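Local coordinates for protein putative glycerophosphodiester phosphodiesterase (Galdieria sulphuraria, PDB 2O55) that is a putative member of the glycerophosphodiester phosphodiesterase family, with a TIM-barrel fold of alternating strands and helices, at residues K121-L132 with H156-V164. Numbering follows the deposited sequence.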
loop_
_atom_site.group_PDB
_atom_site.type_symbol
_atom_site.label_atom_id
_atom_site.label_comp_id
_atom_site.label_asym_id
_atom_site.label_seq_id
_atom_site.Cartn_x
_atom_site.Cartn_y
_atom_site.Cartn_z
ATOM N N LYS A 121 10.318 3.326 -11.958
ATOM C CA LYS A 121 11.741 3.541 -11.865
ATOM C C LYS A 121 12.163 4.400 -13.038
ATOM O O LYS A 121 13.166 5.108 -12.952
ATOM C CB LYS A 121 12.460 2.199 -11.911
ATOM C CG LYS A 121 13.368 1.903 -10.711
ATOM C CD LYS A 121 13.943 0.453 -10.874
ATOM C CE LYS A 121 14.783 0.079 -9.654
ATOM N NZ LYS A 121 16.095 0.932 -9.639
ATOM N N ARG A 122 11.375 4.355 -14.119
ATOM C CA ARG A 122 11.715 5.035 -15.377
ATOM C C ARG A 122 11.740 6.574 -15.315
ATOM O O ARG A 122 10.783 7.224 -14.853
ATOM C CB ARG A 122 10.807 4.579 -16.520
ATOM C CG ARG A 122 11.559 4.361 -17.841
ATOM C CD ARG A 122 10.716 4.693 -19.076
ATOM N NE ARG A 122 9.284 4.421 -18.883
ATOM C CZ ARG A 122 8.311 4.887 -19.667
ATOM N NH1 ARG A 122 8.592 5.661 -20.712
ATOM N NH2 ARG A 122 7.049 4.585 -19.403
ATOM N N LYS A 123 12.856 7.126 -15.799
ATOM C CA LYS A 123 13.107 8.573 -15.863
ATOM C C LYS A 123 12.304 9.250 -16.992
ATOM O O LYS A 123 12.238 8.744 -18.133
ATOM C CB LYS A 123 14.617 8.874 -15.958
ATOM C CG LYS A 123 15.426 8.600 -14.646
ATOM C CD LYS A 123 16.581 9.598 -14.423
ATOM C CE LYS A 123 16.988 10.278 -15.732
ATOM N NZ LYS A 123 18.434 10.635 -15.784
ATOM N N GLU A 124 11.801 10.453 -16.665
ATOM C CA GLU A 124 10.384 10.796 -16.916
ATOM C C GLU A 124 9.631 10.205 -18.123
ATOM O O GLU A 124 9.914 10.460 -19.289
ATOM C CB GLU A 124 10.061 12.297 -16.675
ATOM C CG GLU A 124 8.569 12.582 -16.263
ATOM C CD GLU A 124 8.211 12.151 -14.841
ATOM O OE1 GLU A 124 7.236 11.415 -14.650
ATOM O OE2 GLU A 124 8.891 12.564 -13.903
ATOM N N SER A 125 8.665 9.381 -17.734
ATOM C CA SER A 125 7.601 8.854 -18.557
ATOM C C SER A 125 6.446 9.848 -18.552
ATOM O O SER A 125 5.689 9.931 -19.522
ATOM C CB SER A 125 7.119 7.554 -17.916
ATOM O OG SER A 125 7.088 7.682 -16.497
ATOM N N GLY A 126 6.335 10.599 -17.453
ATOM C CA GLY A 126 5.203 11.483 -17.200
ATOM C C GLY A 126 4.397 10.900 -16.056
ATOM O O GLY A 126 3.449 11.524 -15.564
ATOM N N ASP A 127 4.820 9.707 -15.625
ATOM C CA ASP A 127 4.094 8.855 -14.691
ATOM C C ASP A 127 3.939 9.471 -13.322
ATOM O O ASP A 127 2.870 9.363 -12.701
ATOM C CB ASP A 127 4.819 7.523 -14.525
ATOM C CG ASP A 127 4.403 6.482 -15.551
ATOM O OD1 ASP A 127 4.406 6.773 -16.764
ATOM O OD2 ASP A 127 4.094 5.343 -15.145
ATOM N N HIS A 128 5.012 10.098 -12.841
ATOM C CA HIS A 128 5.037 10.623 -11.475
ATOM C C HIS A 128 4.266 11.928 -11.367
ATOM O O HIS A 128 3.547 12.138 -10.396
ATOM C CB HIS A 128 6.459 10.824 -10.979
ATOM C CG HIS A 128 7.318 9.603 -11.084
ATOM N ND1 HIS A 128 8.019 9.285 -12.228
ATOM C CD2 HIS A 128 7.617 8.643 -10.178
ATOM C CE1 HIS A 128 8.700 8.170 -12.025
ATOM N NE2 HIS A 128 8.473 7.760 -10.788
ATOM N N GLN A 129 4.418 12.797 -12.361
ATOM C CA GLN A 129 3.610 13.998 -12.435
ATOM C C GLN A 129 2.144 13.688 -12.600
ATOM O O GLN A 129 1.307 14.392 -12.057
ATOM C CB GLN A 129 4.050 14.861 -13.590
ATOM C CG GLN A 129 4.875 16.028 -13.135
ATOM C CD GLN A 129 5.698 16.602 -14.274
ATOM O OE1 GLN A 129 6.380 15.860 -15.006
ATOM N NE2 GLN A 129 5.635 17.926 -14.441
ATOM N N ARG A 130 1.837 12.642 -13.365
ATOM C CA ARG A 130 0.457 12.223 -13.573
ATOM C C ARG A 130 -0.112 11.867 -12.223
ATOM O O ARG A 130 -1.236 12.257 -11.888
ATOM C CB ARG A 130 0.367 11.022 -14.525
ATOM C CG ARG A 130 -1.077 10.617 -14.895
ATOM C CD ARG A 130 -1.160 9.869 -16.233
ATOM N NE ARG A 130 -0.444 10.579 -17.298
ATOM C CZ ARG A 130 0.725 10.200 -17.819
ATOM N NH1 ARG A 130 1.311 9.086 -17.393
ATOM N NH2 ARG A 130 1.304 10.939 -18.768
ATOM N N LEU A 131 0.693 11.149 -11.442
ATOM C CA LEU A 131 0.283 10.742 -10.126
ATOM C C LEU A 131 0.051 11.954 -9.236
ATOM O O LEU A 131 -1.010 12.078 -8.610
ATOM C CB LEU A 131 1.319 9.804 -9.505
ATOM C CG LEU A 131 1.056 9.244 -8.095
ATOM C CD1 LEU A 131 -0.340 8.683 -7.983
ATOM C CD2 LEU A 131 2.077 8.196 -7.708
ATOM N N LEU A 132 1.033 12.847 -9.188
ATOM C CA LEU A 132 1.018 13.909 -8.203
ATOM C C LEU A 132 -0.128 14.858 -8.448
ATOM O O LEU A 132 -0.860 15.187 -7.505
ATOM C CB LEU A 132 2.355 14.652 -8.172
ATOM C CG LEU A 132 3.533 13.868 -7.582
ATOM C CD1 LEU A 132 4.824 14.679 -7.652
ATOM C CD2 LEU A 132 3.214 13.462 -6.158
ATOM N N HIS A 156 12.085 10.002 -7.274
ATOM C CA HIS A 156 11.527 10.713 -8.409
ATOM C C HIS A 156 10.318 11.536 -8.002
ATOM O O HIS A 156 10.093 12.626 -8.535
ATOM C CB HIS A 156 11.141 9.734 -9.517
ATOM C CG HIS A 156 12.310 9.029 -10.152
ATOM N ND1 HIS A 156 13.383 9.704 -10.705
ATOM C CD2 HIS A 156 12.553 7.709 -10.353
ATOM C CE1 HIS A 156 14.244 8.830 -11.200
ATOM N NE2 HIS A 156 13.764 7.612 -10.999
ATOM N N LEU A 157 9.533 11.023 -7.062
ATOM C CA LEU A 157 8.411 11.801 -6.551
ATOM C C LEU A 157 8.925 13.004 -5.774
ATOM O O LEU A 157 8.626 14.162 -6.088
ATOM C CB LEU A 157 7.533 10.952 -5.649
ATOM C CG LEU A 157 6.666 9.947 -6.399
ATOM C CD1 LEU A 157 5.756 9.201 -5.420
ATOM C CD2 LEU A 157 5.837 10.641 -7.495
ATOM N N LYS A 158 9.714 12.693 -4.757
ATOM C CA LYS A 158 10.441 13.651 -3.946
ATOM C C LYS A 158 11.091 14.763 -4.799
ATOM O O LYS A 158 11.050 15.945 -4.434
ATOM C CB LYS A 158 11.493 12.873 -3.155
ATOM C CG LYS A 158 11.593 13.257 -1.751
ATOM C CD LYS A 158 10.461 12.702 -0.972
ATOM C CE LYS A 158 10.131 13.657 0.173
ATOM N NZ LYS A 158 9.693 12.951 1.410
ATOM N N ALA A 159 11.660 14.386 -5.941
ATOM C CA ALA A 159 12.286 15.367 -6.835
ATOM C C ALA A 159 11.290 16.422 -7.346
ATOM O O ALA A 159 11.622 17.604 -7.423
ATOM C CB ALA A 159 13.009 14.667 -8.018
ATOM N N LEU A 160 10.073 15.987 -7.674
ATOM C CA LEU A 160 9.045 16.875 -8.190
ATOM C C LEU A 160 8.371 17.625 -7.070
ATOM O O LEU A 160 8.096 18.813 -7.168
ATOM C CB LEU A 160 8.013 16.070 -8.960
ATOM C CG LEU A 160 8.657 15.329 -10.132
ATOM C CD1 LEU A 160 7.655 14.373 -10.788
ATOM C CD2 LEU A 160 9.256 16.303 -11.150
ATOM N N CYS A 161 8.121 16.913 -5.987
ATOM C CA CYS A 161 7.487 17.499 -4.846
ATOM C C CYS A 161 8.032 16.936 -3.506
ATOM O O CYS A 161 7.626 15.868 -3.059
ATOM C CB CYS A 161 5.983 17.318 -4.963
ATOM S SG CYS A 161 5.192 17.835 -3.443
ATOM N N PRO A 162 8.950 17.673 -2.860
ATOM C CA PRO A 162 9.583 17.212 -1.619
ATOM C C PRO A 162 8.607 17.017 -0.456
ATOM O O PRO A 162 8.933 16.307 0.501
ATOM C CB PRO A 162 10.577 18.328 -1.268
ATOM C CG PRO A 162 10.687 19.199 -2.499
ATOM C CD PRO A 162 9.435 19.001 -3.296
ATOM N N ASP A 163 7.432 17.635 -0.524
ATOM C CA ASP A 163 6.433 17.514 0.550
ATOM C C ASP A 163 5.828 16.140 0.628
ATOM O O ASP A 163 5.235 15.804 1.639
ATOM C CB ASP A 163 5.266 18.484 0.348
ATOM C CG ASP A 163 5.627 19.906 0.686
ATOM O OD1 ASP A 163 6.718 20.113 1.274
ATOM O OD2 ASP A 163 4.821 20.813 0.374
ATOM N N VAL A 164 5.922 15.358 -0.443
ATOM C CA VAL A 164 5.228 14.085 -0.465
ATOM C C VAL A 164 5.721 13.253 0.702
ATOM O O VAL A 164 6.903 13.317 1.062
ATOM C CB VAL A 164 5.412 13.302 -1.774
ATOM C CG1 VAL A 164 4.822 14.063 -2.923
ATOM C CG2 VAL A 164 6.874 12.966 -2.021
#
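His156 lays its CB over one face of the His128 imidazole, 3.7 Å from the ring centroid, a CH-pi contact; the two rings themselves meet obliquely, with planes at 51°. At the edge of the His128 ring, near its plane, sits Leu157 CD2, which also lies 3.5 Å from His128 CB. Leu160, one turn after Leu157, brings CD1 to 3.7 Å from His128 CB. One turn after His128, Leu132 splits its methyls: CD1 packs 3.7 Å from Leu160 CB and also touches Cys161 CB, while CD2 meets Val164 CG1 at 3.7 Å. With CG anti to its carbonyl carbon (chi1 -71°), Leu132 directs this fork at the end of helix 151-160 and the turn that follows.

Beyond this apolar row the loop ahead of helix 127-136 runs past the His156 ring. His156 NE2 is hydrogen-bonded chiefly to Glu152 and makes only a weak, bent bond to Lys121 O (3.2 Å), while Lys123 CG lies near His156 CE1. Glu124 OE1 takes the backbone N of His128 at 3.2 Å; a weak bond to it from His128 ND1, with another weak one between His128 NE2 and Trp120 O, helps fix the ring's rotation. The Ser125 hydroxyl forms an ST turn with Asp127 N at the helix start.

The segments 127-132 and 156-160 cross at -63°, and their helices both lean on Tyr146 of the intervening strand 144-148, the packing of successive outer helices against the parallel barrel of a TIM-barrel fold.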